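Local coordinates for inulin fructotransferase (Bacillus sp. snu-7, PDB 2INU), which converts inulin into a difructose anhydride by an intramolecular fructosyl transfer that releases the disaccharide from the chain end, at the interface of chains A and B. Coordinates in Å, arbitrary orientation; residue numbers count along the deposited sequence, not the author numbering. Chains: chain A/B, Inulin fructotransferase.

The interface of chains A and B. Residues chain A 290, 292, 328, 330-331, 364; chain B 293, 331-332, 365, 367.
B:Asp331 drives its carboxylate against A:Thr292 and A:Ser330, hydroxyl residues at the ends of strands 290-292 and 328-330 on neighbouring coils of a right-handed parallel beta-helix. Two such helices pack flank to flank here; the deposited assembly holds three copies, and the A–B interface as a whole is not an exact two-fold and probably belongs to a trimer.

The polar centre is a two-pronged grip on the carboxylate. A:Thr292 and B:Asp331 meet tip to tip, and OG1 of A:Thr292 donates to OD2 of B:Asp331 at 2.5 Å, which receives it on its syn lone pair. That same hydroxyl lies 3.0 Å from OD1 of B:Asp331. OD1 of B:Asp331 in turn accepts from OG of A:Ser330, also at 2.5 Å, and is approached nearly along its C-O axis. Each carboxylate oxygen thus has a hydroxyl partner, which would limit rotation of the group. CG of B:Asp331 stands anti to its backbone N (chi1 -173°), extending the acid toward chain A. On the chain A side, OG1 of A:Thr292 also hydrogen-bonds to the backbone O of A:Ser330 at 2.7 Å, from above the carbonyl plane; its one hydrogen must alternate or be shared between these acceptors, and the bond may help link the two coils. The carboxylate of A:Asp331 comes near that of B:Asp331, OD2 to OD2 4.4 Å, and the like charges might raise the proton affinity of A:Asp331, an effect the hydroxyl donors would offset at B:Asp331.

Apolar groups flank this centre. On one side the two methyls of B:Leu365 straddle CB of A:Ala364, CD1 at 3.6 Å, while CD2 also touches CB of A:Ser330. The leucine's CG is anti to its backbone N (chi1 -164°), which points the branched end at chain A. On the other side, CG2 of A:Thr292 faces CB of B:Ala293 at 3.9 Å. CD2 of A:Leu328 lies more loosely among B:Asp331, the backbone O of B:Asn332 and CB of B:His367.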
ATOM      1  N   LEU A 290      -9.066  13.828   8.821  1.00  6.31           N
ATOM      2  CA  LEU A 290      -8.810  14.203   7.442  1.00  9.44           C
ATOM      3  C   LEU A 290      -9.415  13.201   6.467  1.00  8.26           C
ATOM      4  O   LEU A 290      -9.067  12.015   6.479  1.00 10.80           O
ATOM      5  CB  LEU A 290      -7.303  14.305   7.227  1.00  8.79           C
ATOM      6  CG  LEU A 290      -6.764  14.524   5.813  1.00  9.24           C
ATOM      7  CD1 LEU A 290      -7.290  15.828   5.242  1.00  9.13           C
ATOM      8  CD2 LEU A 290      -5.242  14.534   5.862  1.00 11.66           C
ATOM      9  N   THR A 292      -9.687  13.031   2.619  1.00  9.02           N
ATOM     10  CA  THR A 292      -9.252  13.683   1.403  1.00 10.03           C
ATOM     11  C   THR A 292      -8.754  12.732   0.327  1.00  8.80           C
ATOM     12  O   THR A 292      -8.336  11.611   0.622  1.00  5.81           O
ATOM     13  CB  THR A 292      -8.141  14.683   1.759  1.00 12.11           C
ATOM     14  OG1 THR A 292      -7.861  15.533   0.643  1.00 16.56           O
ATOM     15  CG2 THR A 292      -6.869  13.939   2.161  1.00 13.22           C
ATOM     16  N   LEU A 328     -11.416  17.950   8.223  1.00  8.66           N
ATOM     17  CA  LEU A 328     -11.148  18.521   6.907  1.00  8.76           C
ATOM     18  C   LEU A 328     -11.521  17.558   5.781  1.00  8.46           C
ATOM     19  O   LEU A 328     -10.832  16.555   5.550  1.00  9.45           O
ATOM     20  CB  LEU A 328      -9.666  18.896   6.766  1.00  9.63           C
ATOM     21  CG  LEU A 328      -9.232  19.365   5.363  1.00 11.13           C
ATOM     22  CD1 LEU A 328      -9.788  20.754   5.086  1.00 11.28           C
ATOM     23  CD2 LEU A 328      -7.717  19.375   5.272  1.00 12.08           C
ATOM     24  N   SER A 330     -11.719  17.376   1.973  1.00 11.48           N
ATOM     25  CA  SER A 330     -11.298  18.082   0.775  1.00 11.96           C
ATOM     26  C   SER A 330     -10.725  17.196  -0.317  1.00 10.66           C
ATOM     27  O   SER A 330     -10.451  16.015  -0.107  1.00  8.67           O
ATOM     28  CB  SER A 330     -10.252  19.128   1.160  1.00 14.01           C
ATOM     29  OG  SER A 330      -9.115  18.492   1.731  1.00 16.72           O
ATOM     30  N   ASP A 331     -10.540  17.805  -1.484  1.00 11.43           N
ATOM     31  CA  ASP A 331      -9.978  17.127  -2.637  1.00 10.54           C
ATOM     32  C   ASP A 331     -10.614  15.763  -2.902  1.00 10.78           C
ATOM     33  O   ASP A 331      -9.915  14.788  -3.181  1.00 10.58           O
ATOM     34  CB  ASP A 331      -8.472  16.980  -2.440  1.00 11.94           C
ATOM     35  CG  ASP A 331      -7.773  16.492  -3.676  1.00 16.30           C
ATOM     36  OD1 ASP A 331      -8.165  16.915  -4.782  1.00 19.09           O
ATOM     37  OD2 ASP A 331      -6.815  15.704  -3.546  1.00 17.92           O
ATOM     38  N   ALA A 364     -13.339  21.894   1.497  1.00  9.67           N
ATOM     39  CA  ALA A 364     -12.719  22.538   0.350  1.00  9.60           C
ATOM     40  C   ALA A 364     -12.421  21.619  -0.832  1.00 11.47           C
ATOM     41  O   ALA A 364     -12.153  20.430  -0.665  1.00 12.06           O
ATOM     42  CB  ALA A 364     -11.442  23.239   0.791  1.00  9.53           C
TER
ATOM     43  N   ALA B 293      -1.826  15.746   1.714  1.00  8.69           N
ATOM     44  CA  ALA B 293      -2.749  14.750   2.254  1.00  8.16           C
ATOM     45  C   ALA B 293      -2.199  13.975   3.454  1.00  9.38           C
ATOM     46  O   ALA B 293      -2.469  12.778   3.603  1.00  8.92           O
ATOM     47  CB  ALA B 293      -3.146  13.772   1.157  1.00  8.26           C
ATOM     48  N   ASP B 331      -3.110  20.476   1.457  1.00 10.69           N
ATOM     49  CA  ASP B 331      -4.111  19.504   1.865  1.00 10.84           C
ATOM     50  C   ASP B 331      -3.667  18.653   3.058  1.00 10.41           C
ATOM     51  O   ASP B 331      -3.890  17.444   3.088  1.00 10.15           O
ATOM     52  CB  ASP B 331      -4.447  18.608   0.674  1.00 12.86           C
ATOM     53  CG  ASP B 331      -5.596  17.681   0.952  1.00 16.90           C
ATOM     54  OD1 ASP B 331      -6.605  18.146   1.513  1.00 20.06           O
ATOM     55  OD2 ASP B 331      -5.501  16.493   0.589  1.00 18.04           O
ATOM     56  N   ASN B 332      -3.046  19.298   4.044  1.00  9.61           N
ATOM     57  CA  ASN B 332      -2.569  18.624   5.262  1.00 10.18           C
ATOM     58  C   ASN B 332      -3.397  19.094   6.459  1.00  8.98           C
ATOM     59  O   ASN B 332      -3.872  20.238   6.472  1.00 10.44           O
ATOM     60  CB  ASN B 332      -1.098  18.970   5.524  1.00  9.57           C
ATOM     61  CG  ASN B 332      -0.164  18.453   4.439  1.00 10.02           C
ATOM     62  OD1 ASN B 332       0.022  17.243   4.289  1.00  6.06           O
ATOM     63  ND2 ASN B 332       0.437  19.371   3.683  1.00  8.77           N
ATOM     64  N   LEU B 365      -4.293  25.173   1.330  1.00 12.37           N
ATOM     65  CA  LEU B 365      -5.257  24.336   2.036  1.00 14.13           C
ATOM     66  C   LEU B 365      -4.649  23.440   3.113  1.00 13.98           C
ATOM     67  O   LEU B 365      -4.570  22.214   2.961  1.00 14.45           O
ATOM     68  CB  LEU B 365      -6.054  23.485   1.041  1.00 14.65           C
ATOM     69  CG  LEU B 365      -7.333  22.871   1.617  1.00 17.47           C
ATOM     70  CD1 LEU B 365      -8.228  23.968   2.171  1.00 19.27           C
ATOM     71  CD2 LEU B 365      -8.056  22.090   0.534  1.00 18.07           C
ATOM     72  N   HIS B 367      -5.221  22.856   7.111  1.00 13.27           N
ATOM     73  CA  HIS B 367      -6.060  23.135   8.266  1.00 12.53           C
ATOM     74  C   HIS B 367      -5.295  22.957   9.575  1.00 11.63           C
ATOM     75  O   HIS B 367      -4.687  21.905   9.814  1.00 10.36           O
ATOM     76  CB  HIS B 367      -7.288  22.222   8.266  1.00 13.52           C
ATOM     77  CG  HIS B 367      -8.276  22.539   9.329  1.00 15.52           C
ATOM     78  ND1 HIS B 367      -8.930  21.579  10.069  1.00 16.92           N
ATOM     79  CD2 HIS B 367      -8.758  23.738   9.783  1.00 14.62           C
ATOM     80  CE1 HIS B 367      -9.757  22.153  10.918  1.00 16.99           C
ATOM     81  NE2 HIS B 367      -9.671  23.457  10.763  1.00 17.86           N
TER